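Local coordinates for protein aminoglycoside phosphotransferase (Mycobacterium smegmatis, PDB 6EF6) that phosphorylates (S)-1-amino-2-propanol, acting as the aminopropanol kinase associated with the aminoacetone utilization microcompartment, at residues 145-148 / 149-152; 275-278 / 279-283. All coordinates share one frame; numbering follows the deposited sequence.

Interaction 1 of 2, residues 145-148 / 149-152; sequences DDFQ and TLGR. With ACT (acetate ion), chain F.
F147 and L150 share the buried side of the first turn of helix 147-163, which illustrates how one turn of an amphipathic helix divides its residues between core and surface. The aromatic ring meets the leucine through CD1 of F147, which lies 4.4 Å from CD2 of L150, the methyl approaching obliquely. Separately, CB of L150 rests 3.5 Å from the carbonyl O of F147. On this packed side G151 places bare backbone, its N donating to F147 O at 2.9 Å. The flanking bonds, L150 N to D146 O and R152 N to Q148 O, continue the same i to i+4 ladder.

The other side is looser and polar. Q148 extends its amide outward, whereas T149 turns OG1 beside its own backbone N (chi1 -60°) and donates to OXT of an acetate ion, OG1 to OXT being 2.5 Å. The acetate, probably from the crystallisation liquor, is also bound by R246; its methyl comes near the edge of the R152 guanidinium in one of two R152 conformers, a doubtful contact. D146 stands at the N-cap position but its side chain does not cap: OD1 forms a salt bridge with R246, and OD2 accepts from T143 N. Within the fold, F147 stacks on W281 of helix 278-290, F147 and L150 both touch the L234 loop, and R152 reaches the loop at S291 and R292.

Interaction 2 of 2, residues 275-278 / 279-283; sequences DPRL and GEWQE
W281, L278 and R277 bury the most surface where a type I turn, D275 to L278, runs into helix 278-290. The indole of W281 folds back against the turn, with the backbone O of R277 over a face. CB of R277 also sits over one face in a CH-pi contact, 3.9 Å from the centroid of the five-membered ring, and farther along the same side chain the guanidinium turns one of its faces to CZ2 of W281. The two planes are inclined at 45°, so this is no parallel stack. A bend at chi3 of R277 (-68°) brings the guanidinium into a side-on, two-nitrogen salt bridge, R277 NE to D275 OD1 and R277 NH2 to D275 OD2, each 2.9 Å; both oxygens are met on the syn side, about 30° out of the carboxylate plane. D275 CG comes within 3.4 Å of W281 CH2. L278 has CB 3.2 Å from G279 N, and its side chain also touches V269; its carbonyl O accepts from Q282 N at 2.8 Å, as R277 O does from W281 N.

D275 OD1 also accepts from R277 N through its anti lone pair, a capping bond in the turn that leads into the helix. One carboxylate thus holds backbone and arginine together, and the paired charges probably favour an ionised D275.

Overall arrangement
Taken together, interactions 1 and 2 show two helix starts, remote in sequence, meeting through aromatic rings. Their centres lie 12 Å apart, and they touch directly where F147 CE2 comes within 3.3 Å of W281 CG. L144, just ahead of the first helix, also touches R277 and W281, so the approach to helix 147-163 packs against the turn at 275-278. No residue of either contact lines the benzoate or the (2R)-1-methoxypropan-2-amine pocket. The L150 side chain in interaction 1 is about 13 Å from a bound sodium ion and about 14 Å from the bound (2R)-1-methoxypropan-2-amine. Both contacts are structural packing within the phosphotransferase family region, on the same side of the chain's centre.

Interaction 1 of 2, residues 145-148 / 149-152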
loop_
_atom_site.group_PDB
_atom_site.type_symbol
_atom_site.label_atom_id
_atom_site.label_comp_id
_atom_site.label_asym_id
_atom_site.label_seq_id
_atom_site.Cartn_x
_atom_site.Cartn_y
_atom_site.Cartn_z
ATOM N N ASP A 145 14.784 -10.153 4.516
ATOM C CA ASP A 145 15.410 -11.220 3.757
ATOM C C ASP A 145 14.629 -11.624 2.527
ATOM O O ASP A 145 15.081 -12.529 1.807
ATOM C CB ASP A 145 15.570 -12.473 4.641
ATOM C CG ASP A 145 16.510 -12.267 5.850
ATOM O OD1 ASP A 145 17.406 -11.445 5.741
ATOM O OD2 ASP A 145 16.333 -12.969 6.855
ATOM N N ASP A 146 13.492 -10.988 2.265
ATOM C CA ASP A 146 12.504 -11.470 1.301
ATOM C C ASP A 146 12.135 -10.463 0.227
ATOM O O ASP A 146 11.106 -10.639 -0.447
ATOM C CB ASP A 146 11.239 -11.956 2.011
ATOM C CG ASP A 146 11.511 -13.030 3.023
ATOM O OD1 ASP A 146 12.228 -14.000 2.667
ATOM O OD2 ASP A 146 10.986 -12.896 4.151
ATOM N N PHE A 147 12.977 -9.481 -0.036
ATOM C CA PHE A 147 12.704 -8.549 -1.122
ATOM C C PHE A 147 12.499 -9.250 -2.459
ATOM O O PHE A 147 11.727 -8.760 -3.296
ATOM C CB PHE A 147 13.753 -7.443 -1.245
ATOM C CG PHE A 147 13.574 -6.355 -0.212
ATOM C CD1 PHE A 147 12.594 -5.383 -0.425
ATOM C CD2 PHE A 147 14.318 -6.316 0.941
ATOM C CE1 PHE A 147 12.371 -4.417 0.506
ATOM C CE2 PHE A 147 14.110 -5.306 1.879
ATOM C CZ PHE A 147 13.142 -4.358 1.650
ATOM N N GLN A 148 13.256 -10.301 -2.751
ATOM C CA GLN A 148 13.103 -10.992 -4.024
ATOM C C GLN A 148 11.706 -11.559 -4.183
ATOM O O GLN A 148 11.124 -11.460 -5.276
ATOM C CB GLN A 148 14.167 -12.079 -4.145
ATOM C CG GLN A 148 14.107 -12.765 -5.497
ATOM C CD GLN A 148 15.257 -13.712 -5.748
ATOM O OE1 GLN A 148 16.351 -13.610 -5.155
ATOM N NE2 GLN A 148 15.088 -14.577 -6.694
ATOM N N THR A 149 11.177 -12.213 -3.157
ATOM C CA THR A 149 9.835 -12.769 -3.213
ATOM C C THR A 149 8.812 -11.660 -3.403
ATOM O O THR A 149 7.885 -11.800 -4.211
ATOM C CB THR A 149 9.568 -13.522 -1.911
ATOM O OG1 THR A 149 10.542 -14.569 -1.813
ATOM C CG2 THR A 149 8.202 -14.156 -1.875
ATOM N N LEU A 150 9.008 -10.525 -2.739
ATOM C CA LEU A 150 8.113 -9.389 -2.932
ATOM C C LEU A 150 8.146 -8.902 -4.374
ATOM O O LEU A 150 7.084 -8.632 -4.972
ATOM C CB LEU A 150 8.493 -8.298 -1.929
ATOM C CG LEU A 150 7.719 -6.980 -2.051
ATOM C CD1 LEU A 150 6.226 -7.180 -1.864
ATOM C CD2 LEU A 150 8.263 -6.031 -0.954
ATOM N N GLY A 151 9.330 -8.793 -4.965
ATOM C CA GLY A 151 9.434 -8.403 -6.357
ATOM C C GLY A 151 8.726 -9.359 -7.294
ATOM O O GLY A 151 8.079 -8.933 -8.257
ATOM N N ARG A 152 8.889 -10.668 -7.079
ATOM C CA ARG A 152 8.258 -11.645 -7.949
ATOM C C ARG A 152 6.736 -11.535 -7.872
ATOM O O ARG A 152 6.046 -11.602 -8.906
ATOM C CB ARG A 152 8.729 -13.025 -7.515
ATOM C CG ARG A 152 8.207 -14.127 -8.415
ATOM C CD ARG A 152 8.485 -15.514 -7.855
ATOM N NE ARG A 152 7.612 -15.845 -6.726
ATOM C CZ ARG A 152 8.024 -16.218 -5.515
ATOM N NH1 ARG A 152 9.319 -16.280 -5.221
ATOM N NH2 ARG A 152 7.124 -16.525 -4.585
HETATM C C ACT F . 9.554 -17.478 -0.584
HETATM O O ACT F . 8.675 -18.205 -0.035
HETATM O OXT ACT F . 10.110 -16.439 -0.136
HETATM C CH3 ACT F . 10.024 -17.908 -2.001
#

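Interaction 2 of 2, residues 275-278 / 279-283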
loop_
_atom_site.group_PDB
_atom_site.type_symbol
_atom_site.label_atom_id
_atom_site.label_comp_id
_atom_site.label_asym_id
_atom_site.label_seq_id
_atom_site.Cartn_x
_atom_site.Cartn_y
_atom_site.Cartn_z
ATOM N N ASP A 275 17.852 3.428 4.343
ATOM C CA ASP A 275 18.754 2.413 4.831
ATOM C C ASP A 275 19.908 2.203 3.839
ATOM O O ASP A 275 19.666 2.124 2.623
ATOM C CB ASP A 275 17.965 1.099 5.016
ATOM C CG ASP A 275 18.730 0.072 5.775
ATOM O OD1 ASP A 275 19.733 -0.515 5.255
ATOM O OD2 ASP A 275 18.359 -0.220 6.955
ATOM N N PRO A 276 21.143 2.013 4.320
ATOM C CA PRO A 276 22.278 1.811 3.394
ATOM C C PRO A 276 22.200 0.532 2.571
ATOM O O PRO A 276 22.950 0.404 1.601
ATOM C CB PRO A 276 23.501 1.805 4.313
ATOM C CG PRO A 276 23.026 2.329 5.591
ATOM C CD PRO A 276 21.570 2.119 5.714
ATOM N N ARG A 277 21.343 -0.387 2.942
ATOM C CA ARG A 277 21.164 -1.621 2.183
ATOM C C ARG A 277 20.238 -1.442 0.975
ATOM O O ARG A 277 19.949 -2.414 0.246
ATOM C CB ARG A 277 20.623 -2.731 3.098
ATOM C CG ARG A 277 21.653 -3.166 4.137
ATOM C CD ARG A 277 21.043 -4.037 5.216
ATOM N NE ARG A 277 20.112 -3.261 6.041
ATOM C CZ ARG A 277 19.432 -3.747 7.087
ATOM N NH1 ARG A 277 19.586 -5.008 7.439
ATOM N NH2 ARG A 277 18.593 -2.984 7.785
ATOM N N LEU A 278 19.670 -0.259 0.726
ATOM C CA LEU A 278 18.715 -0.061 -0.363
ATOM C C LEU A 278 19.186 -0.691 -1.686
ATOM O O LEU A 278 18.372 -1.291 -2.394
ATOM C CB LEU A 278 18.389 1.440 -0.524
ATOM C CG LEU A 278 17.480 1.753 -1.683
ATOM C CD1 LEU A 278 16.090 1.156 -1.476
ATOM C CD2 LEU A 278 17.350 3.275 -1.806
ATOM N N GLY A 279 20.445 -0.501 -2.058
ATOM C CA GLY A 279 20.920 -1.038 -3.331
ATOM C C GLY A 279 20.839 -2.555 -3.400
ATOM O O GLY A 279 20.476 -3.103 -4.450
ATOM N N GLU A 280 21.157 -3.236 -2.312
ATOM C CA GLU A 280 21.033 -4.691 -2.261
ATOM C C GLU A 280 19.579 -5.114 -2.337
ATOM O O GLU A 280 19.219 -6.051 -3.063
ATOM C CB GLU A 280 21.638 -5.194 -0.942
ATOM C CG GLU A 280 21.431 -6.733 -0.649
ATOM C CD GLU A 280 21.466 -7.111 0.861
ATOM O OE1 GLU A 280 22.417 -6.682 1.557
ATOM O OE2 GLU A 280 20.535 -7.816 1.362
ATOM N N TRP A 281 18.707 -4.433 -1.593
ATOM C CA TRP A 281 17.292 -4.736 -1.619
ATOM C C TRP A 281 16.728 -4.551 -3.012
ATOM O O TRP A 281 15.918 -5.369 -3.503
ATOM C CB TRP A 281 16.569 -3.813 -0.645
ATOM C CG TRP A 281 16.953 -4.034 0.807
ATOM C CD1 TRP A 281 17.536 -5.133 1.361
ATOM C CD2 TRP A 281 16.682 -3.144 1.891
ATOM N NE1 TRP A 281 17.657 -4.970 2.716
ATOM C CE2 TRP A 281 17.123 -3.761 3.063
ATOM C CE3 TRP A 281 16.074 -1.897 1.961
ATOM C CZ2 TRP A 281 17.041 -3.147 4.326
ATOM C CZ3 TRP A 281 15.992 -1.281 3.216
ATOM C CH2 TRP A 281 16.444 -1.937 4.368
ATOM N N GLN A 282 17.122 -3.465 -3.683
ATOM C CA GLN A 282 16.683 -3.245 -5.053
ATOM C C GLN A 282 17.122 -4.403 -5.955
ATOM O O GLN A 282 16.317 -4.898 -6.762
ATOM C CB GLN A 282 17.243 -1.921 -5.563
ATOM C CG GLN A 282 16.706 -1.575 -6.946
ATOM C CD GLN A 282 17.199 -0.266 -7.516
ATOM O OE1 GLN A 282 17.769 -0.224 -8.619
ATOM N NE2 GLN A 282 16.948 0.769 -6.816
ATOM N N GLU A 283 18.379 -4.804 -5.890
ATOM C CA GLU A 283 18.850 -5.874 -6.768
ATOM C C GLU A 283 18.079 -7.167 -6.498
ATOM O O GLU A 283 17.731 -7.873 -7.440
ATOM C CB GLU A 283 20.354 -6.107 -6.633
ATOM C CG GLU A 283 21.155 -4.924 -7.163
ATOM C CD GLU A 283 22.659 -5.186 -7.389
ATOM O OE1 GLU A 283 23.074 -6.343 -7.577
ATOM O OE2 GLU A 283 23.433 -4.200 -7.394
HETATM O O HOH W 1 23.181 -1.278 -0.838
#